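Annexin (Schistosoma mansoni, PDB 4MDU) binds acidic phospholipid membranes in a calcium-dependent manner, aggregates liposomes when calcium is present, and takes part in worm reproduction and host-parasite interaction. Local coordinates at residues B[135-144]-B[182-192]; B[241-250]-B[280-288]. One frame throughout, in Å; residues are numbered along the deposited sequence.

In the fold
Contact 1 (135-144 with 182-192) belongs largely to the second annexin repeat and contact 2 (241-250 with 280-288) largely to the third, their centres about 12 Å apart. They touch directly through the chain that leaves helix 177-187: Arg190 NE lies 2.8 Å from Cys242 O, and Asp191 N lies 2.8 Å from Asn243 O, both probable hydrogen bonds. Trp139, just before helix 140-156, also packs on the backbone of Arg244. Neither contact holds a calcium ligand. The side chain of Leu182 in contact 1 is about 4 Å from that of Asp128, whereas Leu280 in contact 2 is about 9 Å from Asp275, side chain to side chain; Asp128 and Asp275 bind the same calcium ion.

Contact 1. Residues B[135-144]-B[182-192]; sequences FTTLWNDEMK and LLSLVQAERDD
Arg190 runs across the indole of Trp139, its CB 3.7 Å from Trp139 CZ2. CG lies alongside the amide oxygen of Asn140, and CD stands over the centre of the six-membered ring, a CH-pi contact only 4° off the normal. The chain then bends (chi3 86°), and the guanidinium lies flat on the indole, centres 3.9 Å apart and planes at 19°; its opposite face carries Leu185 CD2. NE turns to Cys242 O of the next repeat. NH1 makes a weak, bent bond to Leu138 O, and NH2 reaches Thr136 O through a water. The guanidinium lies between the indole and the Leu185 methyl, with the carbonyls of Thr136 and Leu138 at its edge.

In this helical annexin repeat the contact joins the turn between helices 128-136 and 140-156 to the chain leaving helix 177-187. Asn140 holds that chain with both ends of its amide: OD1 accepts from Arg190 N on an in-plane lone pair, and ND2 donates to Arg190 O at 2.6 Å, with weak bonds to the carboxylate of Asp192, which stands almost perpendicular to the amide. Trp139 NE1 donates to Asp191 O (2.8 Å), which sits in the indole plane.

On the apolar side, Val186 CG2 rests over one face of Phe135, 3.6 Å from the ring centroid, while Leu182 CD1 meets the ring edge and Leu185 CD1 packs on Phe135 CB. The bent chain of Met143 brings CE tightly against the same Val186 methyl. Phe135 and Met143 also touch Leu166 of helix 166-169.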
loop_
_atom_site.group_PDB
_atom_site.type_symbol
_atom_site.label_atom_id
_atom_site.label_comp_id
_atom_site.label_asym_id
_atom_site.label_seq_id
_atom_site.Cartn_x
_atom_site.Cartn_y
_atom_site.Cartn_z
ATOM N N PHE B 135 -3.657 -7.294 -13.144
ATOM C CA PHE B 135 -5.065 -7.363 -13.557
ATOM C C PHE B 135 -5.519 -6.122 -14.299
ATOM O O PHE B 135 -6.247 -6.211 -15.292
ATOM C CB PHE B 135 -5.975 -7.621 -12.362
ATOM C CG PHE B 135 -5.836 -8.997 -11.803
ATOM C CD1 PHE B 135 -5.520 -10.058 -12.635
ATOM C CD2 PHE B 135 -5.999 -9.234 -10.451
ATOM C CE1 PHE B 135 -5.381 -11.349 -12.125
ATOM C CE2 PHE B 135 -5.865 -10.521 -9.930
ATOM C CZ PHE B 135 -5.550 -11.575 -10.766
ATOM N N THR B 136 -5.097 -4.959 -13.813
ATOM C CA THR B 136 -5.379 -3.704 -14.504
ATOM C C THR B 136 -5.085 -3.799 -15.999
ATOM O O THR B 136 -5.840 -3.274 -16.819
ATOM C CB THR B 136 -4.568 -2.547 -13.897
ATOM O OG1 THR B 136 -5.136 -2.199 -12.630
ATOM C CG2 THR B 136 -4.605 -1.349 -14.792
ATOM N N THR B 137 -4.003 -4.491 -16.352
ATOM C CA THR B 137 -3.524 -4.490 -17.732
ATOM C C THR B 137 -4.070 -5.617 -18.618
ATOM O O THR B 137 -3.643 -5.764 -19.763
ATOM C CB THR B 137 -1.984 -4.554 -17.785
ATOM O OG1 THR B 137 -1.558 -5.844 -17.325
ATOM C CG2 THR B 137 -1.381 -3.480 -16.897
ATOM N N LEU B 138 -5.014 -6.405 -18.116
ATOM C CA LEU B 138 -5.533 -7.511 -18.920
ATOM C C LEU B 138 -6.975 -7.286 -19.329
ATOM O O LEU B 138 -7.843 -7.061 -18.478
ATOM C CB LEU B 138 -5.426 -8.842 -18.166
ATOM C CG LEU B 138 -4.007 -9.292 -17.798
ATOM C CD1 LEU B 138 -4.052 -10.458 -16.820
ATOM C CD2 LEU B 138 -3.211 -9.655 -19.055
ATOM N N TRP B 139 -7.246 -7.367 -20.624
ATOM C CA TRP B 139 -8.642 -7.378 -21.044
ATOM C C TRP B 139 -9.195 -8.810 -21.060
ATOM O O TRP B 139 -8.486 -9.769 -20.733
ATOM C CB TRP B 139 -8.863 -6.641 -22.368
ATOM C CG TRP B 139 -10.131 -5.842 -22.314
ATOM C CD1 TRP B 139 -11.321 -6.134 -22.937
ATOM C CD2 TRP B 139 -10.360 -4.641 -21.552
ATOM N NE1 TRP B 139 -12.258 -5.178 -22.624
ATOM C CE2 TRP B 139 -11.698 -4.257 -21.771
ATOM C CE3 TRP B 139 -9.559 -3.848 -20.720
ATOM C CZ2 TRP B 139 -12.251 -3.112 -21.195
ATOM C CZ3 TRP B 139 -10.115 -2.708 -20.145
ATOM C CH2 TRP B 139 -11.449 -2.356 -20.386
ATOM N N ASN B 140 -10.464 -8.947 -21.422
ATOM C CA ASN B 140 -11.189 -10.195 -21.208
ATOM C C ASN B 140 -10.485 -11.471 -21.672
ATOM O O ASN B 140 -10.316 -12.419 -20.895
ATOM C CB ASN B 140 -12.605 -10.098 -21.804
ATOM C CG ASN B 140 -13.475 -9.102 -21.059
ATOM O OD1 ASN B 140 -13.225 -8.800 -19.885
ATOM N ND2 ASN B 140 -14.498 -8.572 -21.739
ATOM N N ASP B 141 -10.107 -11.505 -22.941
ATOM C CA ASP B 141 -9.477 -12.681 -23.521
ATOM C C ASP B 141 -8.088 -12.961 -22.938
ATOM O O ASP B 141 -7.695 -14.114 -22.762
ATOM C CB ASP B 141 -9.402 -12.525 -25.032
ATOM C CG ASP B 141 -10.775 -12.631 -25.679
ATOM O OD1 ASP B 141 -11.606 -13.357 -25.117
ATOM O OD2 ASP B 141 -11.027 -11.997 -26.717
ATOM N N GLU B 142 -7.353 -11.897 -22.641
ATOM C CA GLU B 142 -6.032 -12.031 -22.040
ATOM C C GLU B 142 -6.180 -12.621 -20.656
ATOM O O GLU B 142 -5.443 -13.529 -20.278
ATOM C CB GLU B 142 -5.348 -10.663 -22.000
ATOM C CG GLU B 142 -5.156 -10.120 -23.418
ATOM C CD GLU B 142 -4.776 -8.647 -23.476
ATOM O OE1 GLU B 142 -5.216 -7.874 -22.601
ATOM O OE2 GLU B 142 -4.040 -8.264 -24.418
ATOM N N MET B 143 -7.173 -12.123 -19.925
ATOM C CA MET B 143 -7.419 -12.553 -18.558
ATOM C C MET B 143 -7.710 -14.048 -18.512
ATOM O O MET B 143 -7.193 -14.763 -17.633
ATOM C CB MET B 143 -8.585 -11.750 -17.957
ATOM C CG MET B 143 -8.907 -12.098 -16.525
ATOM S SD MET B 143 -7.715 -11.446 -15.336
ATOM C CE MET B 143 -7.618 -12.831 -14.226
ATOM N N LYS B 144 -8.526 -14.515 -19.464
ATOM C CA LYS B 144 -8.901 -15.932 -19.547
ATOM C C LYS B 144 -7.684 -16.772 -19.898
ATOM O O LYS B 144 -7.507 -17.870 -19.370
ATOM C CB LYS B 144 -10.028 -16.174 -20.580
ATOM C CG LYS B 144 -11.357 -15.509 -20.223
ATOM C CD LYS B 144 -12.393 -15.673 -21.334
ATOM C CE LYS B 144 -13.670 -14.903 -21.043
ATOM N NZ LYS B 144 -14.765 -15.224 -22.030
ATOM N N LEU B 182 -11.535 -6.572 -7.406
ATOM C CA LEU B 182 -10.475 -7.423 -7.948
ATOM C C LEU B 182 -11.089 -8.609 -8.687
ATOM O O LEU B 182 -10.733 -8.888 -9.833
ATOM C CB LEU B 182 -9.570 -7.915 -6.817
ATOM C CG LEU B 182 -8.067 -8.018 -7.083
ATOM C CD1 LEU B 182 -7.568 -6.754 -7.721
ATOM C CD2 LEU B 182 -7.301 -8.303 -5.774
ATOM N N LEU B 183 -12.022 -9.293 -8.024
ATOM C CA LEU B 183 -12.766 -10.413 -8.619
ATOM C C LEU B 183 -13.523 -10.052 -9.894
ATOM O O LEU B 183 -13.644 -10.880 -10.796
ATOM C CB LEU B 183 -13.760 -11.005 -7.617
ATOM C CG LEU B 183 -13.372 -12.266 -6.841
ATOM C CD1 LEU B 183 -12.202 -12.998 -7.500
ATOM C CD2 LEU B 183 -13.056 -11.916 -5.399
ATOM N N SER B 184 -14.054 -8.836 -9.964
ATOM C CA SER B 184 -14.781 -8.425 -11.166
ATOM C C SER B 184 -13.854 -8.341 -12.375
ATOM O O SER B 184 -14.241 -8.720 -13.478
ATOM C CB SER B 184 -15.519 -7.097 -10.964
ATOM O OG SER B 184 -14.634 -5.997 -11.034
ATOM N N LEU B 185 -12.627 -7.861 -12.175
ATOM C CA LEU B 185 -11.667 -7.894 -13.266
ATOM C C LEU B 185 -11.393 -9.332 -13.703
ATOM O O LEU B 185 -11.350 -9.640 -14.896
ATOM C CB LEU B 185 -10.339 -7.201 -12.891
ATOM C CG LEU B 185 -10.384 -5.701 -12.597
ATOM C CD1 LEU B 185 -8.982 -5.162 -12.305
ATOM C CD2 LEU B 185 -11.044 -4.923 -13.750
ATOM N N VAL B 186 -11.177 -10.213 -12.738
ATOM C CA VAL B 186 -10.864 -11.600 -13.063
ATOM C C VAL B 186 -12.087 -12.310 -13.697
ATOM O O VAL B 186 -11.949 -13.282 -14.432
ATOM C CB VAL B 186 -10.350 -12.343 -11.829
ATOM C CG1 VAL B 186 -10.219 -13.828 -12.103
ATOM C CG2 VAL B 186 -8.987 -11.751 -11.404
ATOM N N GLN B 187 -13.279 -11.788 -13.447
ATOM C CA GLN B 187 -14.471 -12.279 -14.150
ATOM C C GLN B 187 -14.301 -12.244 -15.676
ATOM O O GLN B 187 -14.905 -13.043 -16.383
ATOM C CB GLN B 187 -15.708 -11.458 -13.775
ATOM C CG GLN B 187 -16.083 -11.489 -12.310
ATOM C CD GLN B 187 -16.548 -12.856 -11.847
ATOM O OE1 GLN B 187 -16.663 -13.791 -12.643
ATOM N NE2 GLN B 187 -16.822 -12.978 -10.552
ATOM N N ALA B 188 -13.502 -11.306 -16.180
ATOM C CA ALA B 188 -13.317 -11.157 -17.629
ATOM C C ALA B 188 -14.645 -10.874 -18.346
ATOM O O ALA B 188 -14.919 -11.448 -19.409
ATOM C CB ALA B 188 -12.663 -12.420 -18.218
ATOM N N GLU B 189 -15.481 -10.021 -17.751
ATOM C CA GLU B 189 -16.696 -9.570 -18.424
ATOM C C GLU B 189 -16.728 -8.056 -18.528
ATOM O O GLU B 189 -17.767 -7.436 -18.306
ATOM C CB GLU B 189 -17.951 -10.087 -17.713
ATOM C CG GLU B 189 -18.212 -11.573 -17.955
ATOM C CD GLU B 189 -19.442 -12.069 -17.212
ATOM O OE1 GLU B 189 -20.502 -11.415 -17.330
ATOM O OE2 GLU B 189 -19.354 -13.109 -16.520
ATOM N N ARG B 190 -15.586 -7.463 -18.853
ATOM C CA ARG B 190 -15.538 -6.025 -19.109
ATOM C C ARG B 190 -16.159 -5.769 -20.487
ATOM O O ARG B 190 -16.227 -6.685 -21.311
ATOM C CB ARG B 190 -14.090 -5.524 -19.045
ATOM C CG ARG B 190 -13.339 -6.012 -17.810
ATOM C CD ARG B 190 -11.825 -5.755 -17.860
ATOM N NE ARG B 190 -11.538 -4.423 -17.366
ATOM C CZ ARG B 190 -10.333 -3.931 -17.107
ATOM N NH1 ARG B 190 -9.221 -4.657 -17.260
ATOM N NH2 ARG B 190 -10.262 -2.689 -16.665
ATOM N N ASP B 191 -16.624 -4.548 -20.742
ATOM C CA ASP B 191 -17.158 -4.233 -22.061
ATOM C C ASP B 191 -16.130 -4.516 -23.125
ATOM O O ASP B 191 -14.941 -4.283 -22.927
ATOM C CB ASP B 191 -17.570 -2.770 -22.180
ATOM C CG ASP B 191 -18.640 -2.380 -21.190
ATOM O OD1 ASP B 191 -19.265 -3.282 -20.578
ATOM O OD2 ASP B 191 -18.838 -1.161 -21.014
ATOM N N ASP B 192 -16.604 -4.988 -24.267
ATOM C CA ASP B 192 -15.746 -5.285 -25.401
ATOM C C ASP B 192 -15.988 -4.325 -26.561
ATOM O O ASP B 192 -17.014 -3.656 -26.639
ATOM C CB ASP B 192 -15.989 -6.725 -25.885
ATOM C CG ASP B 192 -15.311 -7.757 -25.010
ATOM O OD1 ASP B 192 -14.075 -7.639 -24.789
ATOM O OD2 ASP B 192 -16.018 -8.683 -24.542
HETATM O O HOH W 1 -7.940 -1.249 -16.843
HETATM O O HOH W 2 -10.595 -8.765 -17.517
HETATM O O HOH W 3 -11.190 -9.394 -25.030
HETATM O O HOH W 4 -16.259 -14.012 -19.787
#

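Contact 2. Residues B[241-250]-B[280-288]; sequences ICNRTPYQLY and LVAVLRYAI
Leu280 opens the contact, passing its CD2 methyl to CG2 of Ile241 at 3.9 Å. The same Ile241 methyl also packs on Leu280 O and, one turn on, on Val283, whose side chain slides past that of Ile241 in the opposite direction. With CG1 of Val283 anti to the backbone N (chi1 171°), that branch is directed into the end of helix 236-243, where it lies 3.2 Å from Ile241 O and 3.7 Å from Ile241 CG2.

Leu284 follows, its CD1 meeting Leu249 CD2 at 3.9 Å as the two side chains cross. Ala287 makes the closest backbone approach, its CA 4.3 Å from that of Pro246: the small methyl sits against Pro246 CA and O and also touches Leu249 CB at 3.8 Å, so little side-chain bulk separates the helices here. Ile288 completes the row. Its CG2 branch, anti to the carbonyl carbon, packs on Tyr250 CA and reaches CD1 at the edge of the tyrosine ring, 3.7 Å away.

The side-chain packing is apolar, with several methyls resting on backbone carbonyls, and the helical segments 246-250 and 280-288 cross almost perpendicularly, at -94° with 8.3 Å between axes. Thr245 N-caps the former, its OG1 accepting from Gln248 N in a nearly straight bond. Within the all-helical third annexin repeat, helix 274-288 thus packs on the end of helix 236-243 and the start of helix 246-260. Helix 264-271 adds Ile268 beside Ile241 and Leu280, while Ala282, Val283 and Tyr286 touch Thr136 of helix 128-136 in the second repeat.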
loop_
_atom_site.group_PDB
_atom_site.type_symbol
_atom_site.label_atom_id
_atom_site.label_comp_id
_atom_site.label_asym_id
_atom_site.label_seq_id
_atom_site.Cartn_x
_atom_site.Cartn_y
_atom_site.Cartn_z
ATOM N N ILE B 241 -16.085 1.750 -13.334
ATOM C CA ILE B 241 -14.643 1.873 -13.520
ATOM C C ILE B 241 -14.038 0.582 -14.083
ATOM O O ILE B 241 -13.292 0.617 -15.061
ATOM C CB ILE B 241 -13.943 2.320 -12.226
ATOM C CG1 ILE B 241 -14.406 3.731 -11.859
ATOM C CG2 ILE B 241 -12.421 2.286 -12.385
ATOM C CD1 ILE B 241 -14.159 4.730 -12.956
ATOM N N CYS B 242 -14.385 -0.561 -13.498
ATOM C CA CYS B 242 -13.773 -1.817 -13.928
ATOM C C CYS B 242 -14.261 -2.352 -15.274
ATOM O O CYS B 242 -13.533 -3.090 -15.930
ATOM C CB CYS B 242 -13.904 -2.887 -12.852
ATOM S SG CYS B 242 -13.029 -2.445 -11.357
ATOM N N ASN B 243 -15.461 -1.969 -15.712
ATOM C CA ASN B 243 -15.979 -2.535 -16.958
ATOM C C ASN B 243 -15.891 -1.693 -18.215
ATOM O O ASN B 243 -15.812 -2.247 -19.302
ATOM C CB ASN B 243 -17.427 -3.030 -16.776
ATOM C CG ASN B 243 -17.517 -4.178 -15.799
ATOM O OD1 ASN B 243 -16.850 -5.200 -15.964
ATOM N ND2 ASN B 243 -18.303 -3.996 -14.746
ATOM N N ARG B 244 -15.944 -0.367 -18.102
ATOM C CA ARG B 244 -15.985 0.431 -19.327
ATOM C C ARG B 244 -14.667 0.287 -20.061
ATOM O O ARG B 244 -13.637 0.116 -19.433
ATOM C CB ARG B 244 -16.263 1.904 -19.029
ATOM C CG ARG B 244 -17.599 2.155 -18.369
ATOM C CD ARG B 244 -18.779 1.514 -19.160
ATOM N NE ARG B 244 -20.011 1.665 -18.392
ATOM C CZ ARG B 244 -20.845 0.682 -18.078
ATOM N NH1 ARG B 244 -20.613 -0.554 -18.494
ATOM N NH2 ARG B 244 -21.929 0.949 -17.356
ATOM N N THR B 245 -14.696 0.352 -21.386
ATOM C CA THR B 245 -13.468 0.280 -22.140
ATOM C C THR B 245 -12.634 1.536 -21.862
ATOM O O THR B 245 -13.157 2.558 -21.402
ATOM C CB THR B 245 -13.749 0.188 -23.633
ATOM O OG1 THR B 245 -14.149 1.476 -24.109
ATOM C CG2 THR B 245 -14.850 -0.855 -23.914
ATOM N N PRO B 246 -11.326 1.475 -22.140
ATOM C CA PRO B 246 -10.546 2.674 -21.831
ATOM C C PRO B 246 -11.126 3.899 -22.541
ATOM O O PRO B 246 -11.182 4.976 -21.953
ATOM C CB PRO B 246 -9.148 2.325 -22.359
ATOM C CG PRO B 246 -9.115 0.819 -22.336
ATOM C CD PRO B 246 -10.501 0.415 -22.745
ATOM N N TYR B 247 -11.597 3.724 -23.769
ATOM C CA TYR B 247 -12.165 4.842 -24.534
ATOM C C TYR B 247 -13.421 5.427 -23.880
ATOM O O TYR B 247 -13.525 6.650 -23.695
ATOM C CB TYR B 247 -12.393 4.423 -25.987
ATOM C CG TYR B 247 -11.218 3.622 -26.508
ATOM C CD1 TYR B 247 -10.055 4.257 -26.927
ATOM C CD2 TYR B 247 -11.252 2.234 -26.534
ATOM C CE1 TYR B 247 -8.961 3.531 -27.371
ATOM C CE2 TYR B 247 -10.168 1.502 -26.978
ATOM C CZ TYR B 247 -9.019 2.161 -27.394
ATOM O OH TYR B 247 -7.933 1.449 -27.834
ATOM N N GLN B 248 -14.348 4.547 -23.493
ATOM C CA GLN B 248 -15.566 4.951 -22.780
ATOM C C GLN B 248 -15.273 5.649 -21.447
ATOM O O GLN B 248 -15.962 6.612 -21.091
ATOM C CB GLN B 248 -16.471 3.730 -22.543
ATOM C CG GLN B 248 -17.814 4.050 -21.889
ATOM C CD GLN B 248 -18.704 4.916 -22.767
ATOM O OE1 GLN B 248 -18.597 4.900 -23.994
ATOM N NE2 GLN B 248 -19.568 5.697 -22.137
ATOM N N LEU B 249 -14.265 5.159 -20.709
ATOM C CA LEU B 249 -13.901 5.736 -19.411
ATOM C C LEU B 249 -13.418 7.159 -19.588
ATOM O O LEU B 249 -13.746 8.056 -18.810
ATOM C CB LEU B 249 -12.789 4.935 -18.746
ATOM C CG LEU B 249 -13.227 4.057 -17.597
ATOM C CD1 LEU B 249 -12.024 3.384 -16.969
ATOM C CD2 LEU B 249 -13.968 4.904 -16.595
ATOM N N TYR B 250 -12.612 7.355 -20.617
ATOM C CA TYR B 250 -12.128 8.679 -20.917
ATOM C C TYR B 250 -13.299 9.630 -21.149
ATOM O O TYR B 250 -13.436 10.654 -20.469
ATOM C CB TYR B 250 -11.223 8.657 -22.131
ATOM C CG TYR B 250 -10.716 10.032 -22.428
ATOM C CD1 TYR B 250 -9.751 10.619 -21.619
ATOM C CD2 TYR B 250 -11.223 10.764 -23.481
ATOM C CE1 TYR B 250 -9.282 11.895 -21.869
ATOM C CE2 TYR B 250 -10.762 12.044 -23.742
ATOM C CZ TYR B 250 -9.790 12.604 -22.933
ATOM O OH TYR B 250 -9.327 13.877 -23.190
ATOM N N LEU B 280 -9.017 1.218 -8.249
ATOM C CA LEU B 280 -9.837 2.130 -9.058
ATOM C C LEU B 280 -8.973 3.183 -9.746
ATOM O O LEU B 280 -9.154 3.470 -10.932
ATOM C CB LEU B 280 -10.890 2.826 -8.195
ATOM C CG LEU B 280 -11.954 1.929 -7.551
ATOM C CD1 LEU B 280 -12.918 2.732 -6.688
ATOM C CD2 LEU B 280 -12.704 1.217 -8.635
ATOM N N VAL B 281 -8.026 3.759 -9.008
ATOM C CA VAL B 281 -7.171 4.792 -9.589
ATOM C C VAL B 281 -6.320 4.222 -10.705
ATOM O O VAL B 281 -6.202 4.828 -11.786
ATOM C CB VAL B 281 -6.277 5.474 -8.547
ATOM C CG1 VAL B 281 -5.163 6.244 -9.250
ATOM C CG2 VAL B 281 -7.107 6.398 -7.644
ATOM N N ALA B 282 -5.742 3.049 -10.455
ATOM C CA ALA B 282 -4.985 2.357 -11.498
ATOM C C ALA B 282 -5.831 2.169 -12.765
ATOM O O ALA B 282 -5.400 2.526 -13.868
ATOM C CB ALA B 282 -4.476 1.011 -11.004
ATOM N N VAL B 283 -7.021 1.592 -12.616
ATOM C CA VAL B 283 -7.859 1.303 -13.783
ATOM C C VAL B 283 -8.234 2.576 -14.552
ATOM O O VAL B 283 -8.129 2.625 -15.781
ATOM C CB VAL B 283 -9.125 0.527 -13.399
ATOM C CG1 VAL B 283 -10.097 0.419 -14.609
ATOM C CG2 VAL B 283 -8.763 -0.864 -12.852
ATOM N N LEU B 284 -8.648 3.613 -13.828
ATOM C CA LEU B 284 -9.028 4.881 -14.459
ATOM C C LEU B 284 -7.847 5.480 -15.208
ATOM O O LEU B 284 -7.978 5.916 -16.364
ATOM C CB LEU B 284 -9.540 5.885 -13.419
ATOM C CG LEU B 284 -10.023 7.235 -13.969
ATOM C CD1 LEU B 284 -10.999 7.051 -15.129
ATOM C CD2 LEU B 284 -10.630 8.082 -12.846
ATOM N N ARG B 285 -6.689 5.471 -14.549
ATOM C CA ARG B 285 -5.499 6.085 -15.119
ATOM C C ARG B 285 -4.965 5.239 -16.260
ATOM O O ARG B 285 -4.367 5.764 -17.199
ATOM C CB ARG B 285 -4.436 6.328 -14.040
ATOM C CG ARG B 285 -4.837 7.382 -12.998
ATOM C CD ARG B 285 -3.650 7.751 -12.052
ATOM N NE ARG B 285 -2.581 8.450 -12.769
ATOM C CZ ARG B 285 -1.325 8.579 -12.344
ATOM N NH1 ARG B 285 -0.929 8.054 -11.183
ATOM N NH2 ARG B 285 -0.454 9.225 -13.099
ATOM N N TYR B 286 -5.208 3.929 -16.205
ATOM C CA TYR B 286 -4.843 3.078 -17.329
ATOM C C TYR B 286 -5.550 3.578 -18.584
ATOM O O TYR B 286 -5.034 3.486 -19.710
ATOM C CB TYR B 286 -5.230 1.619 -17.072
ATOM C CG TYR B 286 -4.691 0.707 -18.146
ATOM C CD1 TYR B 286 -5.501 0.238 -19.175
ATOM C CD2 TYR B 286 -3.356 0.353 -18.154
ATOM C CE1 TYR B 286 -4.979 -0.592 -20.174
ATOM C CE2 TYR B 286 -2.831 -0.465 -19.135
ATOM C CZ TYR B 286 -3.628 -0.935 -20.140
ATOM O OH TYR B 286 -3.052 -1.742 -21.104
ATOM N N ALA B 287 -6.752 4.095 -18.377
ATOM C CA ALA B 287 -7.516 4.651 -19.472
ATOM C C ALA B 287 -7.088 6.081 -19.804
ATOM O O ALA B 287 -6.762 6.365 -20.948
ATOM C CB ALA B 287 -9.001 4.592 -19.171
ATOM N N ILE B 288 -7.080 6.975 -18.819
ATOM C CA ILE B 288 -6.987 8.409 -19.131
ATOM C C ILE B 288 -5.604 9.054 -18.912
ATOM O O ILE B 288 -5.398 10.218 -19.255
ATOM C CB ILE B 288 -8.031 9.225 -18.360
ATOM C CG1 ILE B 288 -7.656 9.290 -16.879
ATOM C CG2 ILE B 288 -9.420 8.618 -18.530
ATOM C CD1 ILE B 288 -8.402 10.374 -16.100
#